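PDB 2OPK: cupin type-2 domain-containing protein from Ralstonia eutropha, which is a putative mannose-6-phosphate isomerase built on the cupin beta-barrel fold. Local coordinates for the interface of chains A and B. Coordinates in Å, arbitrary orientation; residue numbers count along the deposited sequence, not the author numbering. Chains: chain A/B, Hypothetical protein.

Contact 1: the interface of chains A and B. Residues chain A 56, 58, 105, 107; chain B 9, 56, 58, 105, 107.
A:Leu105 and B:Leu105, both on strand 102-109, meet tip to tip in an apolar seam that probably helps hold the two barrels together. A:Leu105 CD2 and B:Leu105 CD2 lie 3.3 Å apart, closer than methyl groups normally pack. Each leucine hides 37 Å² against the other chain, placing the pair at the centre of the patch; the interface as a whole is two-fold symmetric.

The leucine–indole contacts come next. A:Trp56 and B:Leu105 approach from opposite directions, and the far end of the indole's six-membered ring does the touching: A:Trp56 CH2 is 3.6 Å from B:Leu105 CD1. B:Leu105 CD2 also packs against A:Trp56 CH2 and CZ3, each at 3.6 Å. The exchanged pair gives the same 3.6 Å between A:Leu105 CD1 and B:Trp56 CH2, so each leucine offers both methyls to the opposite ring.

Selenomethionine contacts extend the seam. A:Met58 runs extended from its backbone and then bends at chi3 (47°), bringing CE to 3.6 Å from B:Leu105 CD2. Its selenium is crossed at about a right angle by B:Leu9, with A:Met58 SE 3.7 Å from B:Leu9 CD2. The equivalent methyl is looser, B:Met58 CE standing 4.0 Å from A:Leu105 CD2.

Valines border the patch, A:Val107 CG2 facing B:Val107 CG2 at 4.5 Å.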
ATOM      1  N   TRP A  56      -5.119  -5.747   5.397  1.00 16.37           N
ATOM      2  CA  TRP A  56      -5.556  -4.656   4.581  1.00 14.87           C
ATOM      3  C   TRP A  56      -4.879  -4.945   3.250  1.00 14.02           C
ATOM      4  O   TRP A  56      -3.664  -5.101   3.170  1.00 14.27           O
ATOM      5  CB  TRP A  56      -5.162  -3.293   5.189  1.00 15.25           C
ATOM      6  CG  TRP A  56      -5.628  -2.101   4.364  1.00 16.86           C
ATOM      7  CD1 TRP A  56      -6.732  -1.328   4.585  1.00 17.73           C
ATOM      8  CD2 TRP A  56      -4.975  -1.532   3.204  1.00 16.22           C
ATOM      9  NE1 TRP A  56      -6.812  -0.339   3.631  1.00 16.42           N
ATOM     10  CE2 TRP A  56      -5.749  -0.437   2.783  1.00 13.14           C
ATOM     11  CE3 TRP A  56      -3.812  -1.835   2.501  1.00 16.17           C
ATOM     12  CZ2 TRP A  56      -5.422   0.320   1.663  1.00 20.47           C
ATOM     13  CZ3 TRP A  56      -3.477  -1.071   1.397  1.00 20.42           C
ATOM     14  CH2 TRP A  56      -4.284  -0.007   0.985  1.00 16.89           C
HETATM   15  N   MSE A  58      -4.877  -4.231  -1.201  1.00 16.13           N
HETATM   16  CA  MSE A  58      -5.268  -3.430  -2.333  1.00 17.72           C
HETATM   17  C   MSE A  58      -4.752  -4.024  -3.651  1.00 15.84           C
HETATM   18  O   MSE A  58      -3.650  -4.555  -3.710  1.00 15.24           O
HETATM   19  CB  MSE A  58      -4.656  -2.045  -2.164  1.00 16.76           C
HETATM   20  CG  MSE A  58      -5.131  -1.006  -3.184  1.00 26.11           C
HETATM   21 SE   MSE A  58      -4.308   0.834  -2.923  0.75 24.15          SE
HETATM   22  CE  MSE A  58      -2.489   0.129  -2.737  1.00  4.59           C
ATOM     23  N   LEU A 105      -0.795  -5.198  -2.908  1.00 13.60           N
ATOM     24  CA  LEU A 105      -0.041  -4.762  -1.738  1.00 13.51           C
ATOM     25  C   LEU A 105      -0.871  -5.151  -0.529  1.00 12.88           C
ATOM     26  O   LEU A 105      -1.997  -4.728  -0.412  1.00 14.75           O
ATOM     27  CB  LEU A 105       0.154  -3.245  -1.735  1.00 16.46           C
ATOM     28  CG  LEU A 105       0.913  -2.790  -0.491  1.00 14.08           C
ATOM     29  CD1 LEU A 105       2.403  -3.051  -0.684  1.00 18.91           C
ATOM     30  CD2 LEU A 105       0.663  -1.392  -0.263  1.00 29.36           C
ATOM     31  N   VAL A 107      -1.078  -5.697   3.824  1.00 15.49           N
ATOM     32  CA  VAL A 107      -0.567  -5.372   5.142  1.00 16.37           C
ATOM     33  C   VAL A 107      -1.267  -6.272   6.148  1.00 16.59           C
ATOM     34  O   VAL A 107      -2.497  -6.339   6.168  1.00 16.37           O
ATOM     35  CB  VAL A 107      -0.805  -3.896   5.514  1.00 14.19           C
ATOM     36  CG1 VAL A 107      -0.079  -3.544   6.815  1.00 17.88           C
ATOM     37  CG2 VAL A 107      -0.331  -2.990   4.401  1.00 17.51           C
TER
ATOM     38  N   LEU B   9      -8.644   4.176  -3.370  1.00 18.72           N
ATOM     39  CA  LEU B   9      -7.645   5.207  -3.077  1.00 18.92           C
ATOM     40  C   LEU B   9      -7.753   6.441  -3.979  1.00 18.96           C
ATOM     41  O   LEU B   9      -7.317   7.514  -3.595  1.00 17.41           O
ATOM     42  CB  LEU B   9      -6.252   4.622  -3.206  1.00 17.51           C
ATOM     43  CG  LEU B   9      -5.327   4.958  -2.058  1.00 27.39           C
ATOM     44  CD1 LEU B   9      -5.806   4.353  -0.726  1.00 23.02           C
ATOM     45  CD2 LEU B   9      -3.951   4.443  -2.396  1.00 28.09           C
ATOM     46  N   TRP B  56       6.627   3.359   5.687  1.00 16.31           N
ATOM     47  CA  TRP B  56       6.716   2.718   4.380  1.00 13.76           C
ATOM     48  C   TRP B  56       5.745   3.544   3.546  1.00 12.84           C
ATOM     49  O   TRP B  56       4.593   3.703   3.925  1.00 12.55           O
ATOM     50  CB  TRP B  56       6.301   1.233   4.457  1.00 13.46           C
ATOM     51  CG  TRP B  56       6.378   0.563   3.099  1.00 15.34           C
ATOM     52  CD1 TRP B  56       7.450  -0.084   2.570  1.00 17.82           C
ATOM     53  CD2 TRP B  56       5.364   0.542   2.087  1.00 15.14           C
ATOM     54  NE1 TRP B  56       7.163  -0.512   1.285  1.00 18.19           N
ATOM     55  CE2 TRP B  56       5.899  -0.127   0.966  1.00 13.77           C
ATOM     56  CE3 TRP B  56       4.050   1.013   2.019  1.00 17.85           C
ATOM     57  CZ2 TRP B  56       5.183  -0.318  -0.188  1.00 19.16           C
ATOM     58  CZ3 TRP B  56       3.338   0.807   0.857  1.00 17.75           C
ATOM     59  CH2 TRP B  56       3.898   0.153  -0.218  1.00 18.43           C
HETATM   60  N   MSE B  58       4.416   4.855  -0.525  1.00 14.90           N
HETATM   61  CA  MSE B  58       4.414   4.622  -1.948  1.00 16.82           C
HETATM   62  C   MSE B  58       3.566   5.630  -2.705  1.00 14.65           C
HETATM   63  O   MSE B  58       2.483   5.996  -2.262  1.00 11.91           O
HETATM   64  CB  MSE B  58       3.845   3.225  -2.233  1.00 15.18           C
HETATM   65  CG  MSE B  58       3.963   2.765  -3.700  1.00 21.38           C
HETATM   66 SE   MSE B  58       3.245   0.939  -3.970  0.75 21.54          SE
HETATM   67  CE  MSE B  58       1.645   1.196  -3.213  1.00  4.07           C
ATOM     68  N   LEU B 105       0.191   6.085  -0.436  1.00 13.58           N
ATOM     69  CA  LEU B 105      -0.229   5.140   0.600  1.00 14.74           C
ATOM     70  C   LEU B 105       0.924   5.082   1.561  1.00 13.62           C
ATOM     71  O   LEU B 105       2.070   4.869   1.141  1.00 16.44           O
ATOM     72  CB  LEU B 105      -0.482   3.755   0.010  1.00 15.18           C
ATOM     73  CG  LEU B 105      -1.005   2.717   1.004  1.00 15.48           C
ATOM     74  CD1 LEU B 105      -2.423   3.054   1.490  1.00 15.18           C
ATOM     75  CD2 LEU B 105      -0.991   1.373   0.334  1.00 29.24           C
ATOM     76  N   VAL B 107       2.362   3.802   5.541  1.00 16.10           N
ATOM     77  CA  VAL B 107       2.209   2.910   6.696  1.00 16.12           C
ATOM     78  C   VAL B 107       3.216   3.328   7.747  1.00 17.90           C
ATOM     79  O   VAL B 107       4.388   3.488   7.464  1.00 18.68           O
ATOM     80  CB  VAL B 107       2.385   1.419   6.354  1.00 17.05           C
ATOM     81  CG1 VAL B 107       2.078   0.491   7.573  1.00 15.77           C
ATOM     82  CG2 VAL B 107       1.497   1.024   5.132  1.00 15.84           C
TER

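Contact 2: the interface of chains A and B. Residues chain A 5, 8-9, 25; chain B 56, 82.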
ATOM      1  N   LYS A   5      15.562   1.813   2.399  1.00 34.75           N
ATOM      2  CA  LYS A   5      15.496   1.030   1.167  1.00 33.32           C
ATOM      3  C   LYS A   5      14.324   1.496   0.287  1.00 27.96           C
ATOM      4  O   LYS A   5      13.342   2.040   0.759  1.00 21.59           O
ATOM      5  CB  LYS A   5      15.389  -0.479   1.442  1.00 33.23           C
ATOM      6  CG  LYS A   5      14.207  -0.955   2.255  1.00 39.57           C
ATOM      7  CD  LYS A   5      14.161  -2.515   2.327  1.00 40.63           C
ATOM      8  CE  LYS A   5      12.997  -3.093   3.208  1.00 45.88           C
ATOM      9  NZ  LYS A   5      13.252  -3.187   4.696  1.00 52.82           N
ATOM     10  N   ASN A   8      10.217  -0.720  -6.486  1.00 15.05           N
ATOM     11  CA  ASN A   8       9.126  -0.454  -7.380  1.00 16.61           C
ATOM     12  C   ASN A   8       8.296  -1.731  -7.477  1.00 15.88           C
ATOM     13  O   ASN A   8       8.847  -2.803  -7.746  1.00 19.01           O
ATOM     14  CB  ASN A   8       9.650   0.004  -8.738  1.00 15.05           C
ATOM     15  CG  ASN A   8       8.524   0.461  -9.680  1.00 18.20           C
ATOM     16  OD1 ASN A   8       7.625  -0.290 -10.013  1.00 21.94           O
ATOM     17  ND2 ASN A   8       8.567   1.699 -10.082  1.00 23.82           N
ATOM     18  N   LEU A   9       6.990  -1.615  -7.240  1.00 17.23           N
ATOM     19  CA  LEU A   9       6.092  -2.769  -7.245  1.00 17.80           C
ATOM     20  C   LEU A   9       5.913  -3.364  -8.627  1.00 17.00           C
ATOM     21  O   LEU A   9       5.426  -4.476  -8.750  1.00 14.21           O
ATOM     22  CB  LEU A   9       4.700  -2.433  -6.695  1.00 17.39           C
ATOM     23  CG  LEU A   9       4.354  -2.297  -5.217  1.00 25.85           C
ATOM     24  CD1 LEU A   9       2.864  -2.460  -5.088  1.00 24.75           C
ATOM     25  CD2 LEU A   9       5.027  -3.265  -4.293  1.00 25.59           C
ATOM     26  N   LEU A  25       8.008  -6.694   1.933  1.00 16.29           N
ATOM     27  CA  LEU A  25       8.640  -5.383   1.787  1.00 14.75           C
ATOM     28  C   LEU A  25       9.082  -4.848   3.167  1.00 17.01           C
ATOM     29  O   LEU A  25      10.114  -4.193   3.276  1.00 17.30           O
ATOM     30  CB  LEU A  25       7.659  -4.418   1.132  1.00 15.88           C
ATOM     31  CG  LEU A  25       7.052  -4.877  -0.208  1.00 16.12           C
ATOM     32  CD1 LEU A  25       6.221  -3.777  -0.769  1.00 20.97           C
ATOM     33  CD2 LEU A  25       8.120  -5.325  -1.233  1.00 18.39           C
TER
ATOM     34  N   TRP B  56       6.627   3.359   5.687  1.00 16.31           N
ATOM     35  CA  TRP B  56       6.716   2.718   4.380  1.00 13.76           C
ATOM     36  C   TRP B  56       5.745   3.544   3.546  1.00 12.84           C
ATOM     37  O   TRP B  56       4.593   3.703   3.925  1.00 12.55           O
ATOM     38  CB  TRP B  56       6.301   1.233   4.457  1.00 13.46           C
ATOM     39  CG  TRP B  56       6.378   0.563   3.099  1.00 15.34           C
ATOM     40  CD1 TRP B  56       7.450  -0.084   2.570  1.00 17.82           C
ATOM     41  CD2 TRP B  56       5.364   0.542   2.087  1.00 15.14           C
ATOM     42  NE1 TRP B  56       7.163  -0.512   1.285  1.00 18.19           N
ATOM     43  CE2 TRP B  56       5.899  -0.127   0.966  1.00 13.77           C
ATOM     44  CE3 TRP B  56       4.050   1.013   2.019  1.00 17.85           C
ATOM     45  CZ2 TRP B  56       5.183  -0.318  -0.188  1.00 19.16           C
ATOM     46  CZ3 TRP B  56       3.338   0.807   0.857  1.00 17.75           C
ATOM     47  CH2 TRP B  56       3.898   0.153  -0.218  1.00 18.43           C
ATOM     48  N   TRP B  82       8.173   2.910  -3.986  1.00 12.92           N
ATOM     49  CA  TRP B  82       8.001   2.937  -2.549  1.00 16.04           C
ATOM     50  C   TRP B  82       9.340   3.126  -1.844  1.00 14.33           C
ATOM     51  O   TRP B  82      10.420   2.883  -2.406  1.00 11.68           O
ATOM     52  CB  TRP B  82       7.307   1.644  -2.042  1.00 15.31           C
ATOM     53  CG  TRP B  82       7.992   0.347  -2.407  1.00 16.78           C
ATOM     54  CD1 TRP B  82       7.674  -0.490  -3.452  1.00 17.62           C
ATOM     55  CD2 TRP B  82       9.075  -0.296  -1.690  1.00 17.44           C
ATOM     56  NE1 TRP B  82       8.508  -1.597  -3.436  1.00 18.29           N
ATOM     57  CE2 TRP B  82       9.373  -1.498  -2.370  1.00 17.14           C
ATOM     58  CE3 TRP B  82       9.831   0.038  -0.545  1.00 22.02           C
ATOM     59  CZ2 TRP B  82      10.405  -2.358  -1.951  1.00 19.83           C
ATOM     60  CZ3 TRP B  82      10.857  -0.826  -0.128  1.00 18.21           C
ATOM     61  CH2 TRP B  82      11.126  -2.004  -0.832  1.00 18.82           C
TER
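A:Leu25 packs against two indoles of the partner chain, B:Trp56 and B:Trp82, and this trio is the tight part of the contact. The leucine fork is shared between the rings: A:Leu25 CD1 sits 3.7 Å from B:Trp56 CZ2, and A:Leu25 CD2 lies 3.8 Å from B:Trp82 CZ2. The side chain crosses both indoles obliquely, and it hides 52 Å² against chain B, compared with 69 Å² for B:Trp82.

B:Trp82 is also packed against by its own chain. B:Trp56 NE1 stands 3.1 Å above the plane of the B:Trp82 ring, offset toward the rim, on the same face that A:Leu25 CD1 approaches from 4.1 Å. Chi1 of 56° sets B:Trp82 CG between its backbone N and carbonyl carbon, and from there the indole reaches in among the residues of chain A. A:Asn8 N comes within 3.6 Å of B:Trp82 NE1, a close approach and not a bond.

Looser contacts lie at the ends of the indole. A:Leu9 crosses at about a right angle by the pyrrole end, its CD2 3.9 Å from B:Trp82 CD1. At the opposite, benzo end A:Lys5 passes with its CG 4.1 Å from B:Trp82 CZ3. This lysine is poorly ordered and hides 15 Å², so it probably adds little fixed packing and may face solvent.

The site packs B:Trp82 among A:Leu9, A:Leu25 and the backbone of the N-terminal strand of chain A, which probably helps hold that strand against the neighbouring barrel.

Contact 3: the interface of chains A and B. Residues chain A 7-10; chain B 79-82.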
ATOM      1  N   GLY A   7      12.060   0.545  -3.658  1.00 18.10           N
ATOM      2  CA  GLY A   7      11.775  -0.379  -4.708  1.00 19.22           C
ATOM      3  C   GLY A   7      10.623   0.119  -5.537  1.00 18.31           C
ATOM      4  O   GLY A   7      10.132   1.233  -5.320  1.00 16.10           O
ATOM      5  N   ASN A   8      10.217  -0.720  -6.486  1.00 15.05           N
ATOM      6  CA  ASN A   8       9.126  -0.454  -7.380  1.00 16.61           C
ATOM      7  C   ASN A   8       8.296  -1.731  -7.477  1.00 15.88           C
ATOM      8  O   ASN A   8       8.847  -2.803  -7.746  1.00 19.01           O
ATOM      9  CB  ASN A   8       9.650   0.004  -8.738  1.00 15.05           C
ATOM     10  CG  ASN A   8       8.524   0.461  -9.680  1.00 18.20           C
ATOM     11  OD1 ASN A   8       7.625  -0.290 -10.013  1.00 21.94           O
ATOM     12  ND2 ASN A   8       8.567   1.699 -10.082  1.00 23.82           N
ATOM     13  N   LEU A   9       6.990  -1.615  -7.240  1.00 17.23           N
ATOM     14  CA  LEU A   9       6.092  -2.769  -7.245  1.00 17.80           C
ATOM     15  C   LEU A   9       5.913  -3.364  -8.627  1.00 17.00           C
ATOM     16  O   LEU A   9       5.426  -4.476  -8.750  1.00 14.21           O
ATOM     17  CB  LEU A   9       4.700  -2.433  -6.695  1.00 17.39           C
ATOM     18  CG  LEU A   9       4.354  -2.297  -5.217  1.00 25.85           C
ATOM     19  CD1 LEU A   9       2.864  -2.460  -5.088  1.00 24.75           C
ATOM     20  CD2 LEU A   9       5.027  -3.265  -4.293  1.00 25.59           C
ATOM     21  N   PHE A  10       6.264  -2.605  -9.666  1.00 16.85           N
ATOM     22  CA  PHE A  10       6.196  -3.092 -11.039  1.00 17.81           C
ATOM     23  C   PHE A  10       7.496  -3.663 -11.581  1.00 16.96           C
ATOM     24  O   PHE A  10       7.526  -4.112 -12.707  1.00 18.47           O
ATOM     25  CB  PHE A  10       5.664  -2.000 -11.936  1.00 18.72           C
ATOM     26  CG  PHE A  10       4.344  -1.496 -11.489  1.00 19.96           C
ATOM     27  CD1 PHE A  10       3.246  -2.344 -11.496  1.00 20.66           C
ATOM     28  CD2 PHE A  10       4.203  -0.190 -11.041  1.00 19.84           C
ATOM     29  CE1 PHE A  10       2.003  -1.888 -11.052  1.00 21.39           C
ATOM     30  CE2 PHE A  10       2.994   0.279 -10.611  1.00 20.69           C
ATOM     31  CZ  PHE A  10       1.884  -0.561 -10.603  1.00 23.32           C
TER
ATOM     32  N   PRO B  79       4.385   6.276  -9.930  1.00 14.39           N
ATOM     33  CA  PRO B  79       3.438   5.282  -9.394  1.00 15.07           C
ATOM     34  C   PRO B  79       4.090   3.909  -9.281  1.00 14.03           C
ATOM     35  O   PRO B  79       4.757   3.459 -10.221  1.00 14.04           O
ATOM     36  CB  PRO B  79       2.318   5.284 -10.440  1.00 15.00           C
ATOM     37  CG  PRO B  79       2.319   6.685 -10.948  1.00 14.48           C
ATOM     38  CD  PRO B  79       3.787   7.012 -11.061  1.00 15.00           C
ATOM     39  N   GLY B  80       3.956   3.284  -8.119  1.00 13.55           N
ATOM     40  CA  GLY B  80       4.606   2.009  -7.835  1.00 12.27           C
ATOM     41  C   GLY B  80       5.904   2.097  -7.044  1.00 12.09           C
ATOM     42  O   GLY B  80       6.292   1.131  -6.418  1.00 11.73           O
ATOM     43  N   ASP B  81       6.596   3.233  -7.098  1.00 13.18           N
ATOM     44  CA  ASP B  81       7.803   3.440  -6.287  1.00 13.74           C
ATOM     45  C   ASP B  81       7.449   3.633  -4.829  1.00 14.58           C
ATOM     46  O   ASP B  81       6.552   4.422  -4.486  1.00 11.43           O
ATOM     47  CB  ASP B  81       8.632   4.637  -6.766  1.00 13.89           C
ATOM     48  CG  ASP B  81       9.297   4.384  -8.110  1.00 16.06           C
ATOM     49  OD1 ASP B  81       9.918   3.317  -8.292  1.00 16.42           O
ATOM     50  OD2 ASP B  81       9.241   5.272  -8.979  1.00 17.27           O
ATOM     51  N   TRP B  82       8.173   2.910  -3.986  1.00 12.92           N
ATOM     52  CA  TRP B  82       8.001   2.937  -2.549  1.00 16.04           C
ATOM     53  C   TRP B  82       9.340   3.126  -1.844  1.00 14.33           C
ATOM     54  O   TRP B  82      10.420   2.883  -2.406  1.00 11.68           O
ATOM     55  CB  TRP B  82       7.307   1.644  -2.042  1.00 15.31           C
ATOM     56  CG  TRP B  82       7.992   0.347  -2.407  1.00 16.78           C
ATOM     57  CD1 TRP B  82       7.674  -0.490  -3.452  1.00 17.62           C
ATOM     58  CD2 TRP B  82       9.075  -0.296  -1.690  1.00 17.44           C
ATOM     59  NE1 TRP B  82       8.508  -1.597  -3.436  1.00 18.29           N
ATOM     60  CE2 TRP B  82       9.373  -1.498  -2.370  1.00 17.14           C
ATOM     61  CE3 TRP B  82       9.831   0.038  -0.545  1.00 22.02           C
ATOM     62  CZ2 TRP B  82      10.405  -2.358  -1.951  1.00 19.83           C
ATOM     63  CZ3 TRP B  82      10.857  -0.826  -0.128  1.00 18.21           C
ATOM     64  CH2 TRP B  82      11.126  -2.004  -0.832  1.00 18.82           C
TER
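A:Gly7 and B:Trp82 pair as antiparallel strands, a beta bridge between chains in which the N-terminal strand 5-8 of one cupin adds to strand 81-85 of the other. Two backbone hydrogen bonds define the bridge: B:Trp82 N donates to A:Gly7 O at 2.9 Å, nearly straight at 172°, and A:Gly7 N donates to B:Trp82 O at 3.1 Å. A:Asn8 and B:Asp81 continue the antiparallel pairing. One residue on, A:Leu9 N donates to B:Gly80 O at 3.0 Å.

A side-chain hydrogen bond runs beside the backbone ones. A:Asn8 ND2 donates a hydrogen bond to B:Asp81 OD1 at 2.8 Å, reaching the carboxylate oxygen from above its plane, with amide and carboxylate turned 87° apart. The other end of the amide is occupied within chain A: A:Phe10 N donates to A:Asn8 OD1 at 2.7 Å, in the carbonyl plane. With CG anti to the backbone N (chi1 -173°), A:Asn8 can bridge its own turn and the partner carboxylate, and the two bonds restrict rotation of its amide.

Apolar and ring contacts flank the polar ones. The A:Gly7 backbone lies flat over the B:Trp82 indole, its N 3.5 Å above the ring plane and over the centre. At the other end, A:Phe10 CE2 touches B:Gly80 CA at 3.6 Å, while B:Pro79 O meets the phenyl edge in plane, 3.7 Å from A:Phe10 CE2.

Contacts 2 and 3 overlap, their C-alpha centres about 6 Å apart, and share A:Asn8, A:Leu9 and B:Trp82. Contact 1 lies about 10 Å from contact 2 and 11 Å from contact 3, joined to contact 2 through B:Trp56. B:Trp82 ties contacts 2 and 3 together: opposite faces of its indole meet A:Leu25 and A:Gly7. The apolar seam between barrels thus continues into an exchanged N-terminal strand, and two-fold symmetry supplies the same set with chains reversed. Such reciprocal strand exchange is consistent with a cupin dimer, although the deposited assembly alone does not prove dimerisation in solution.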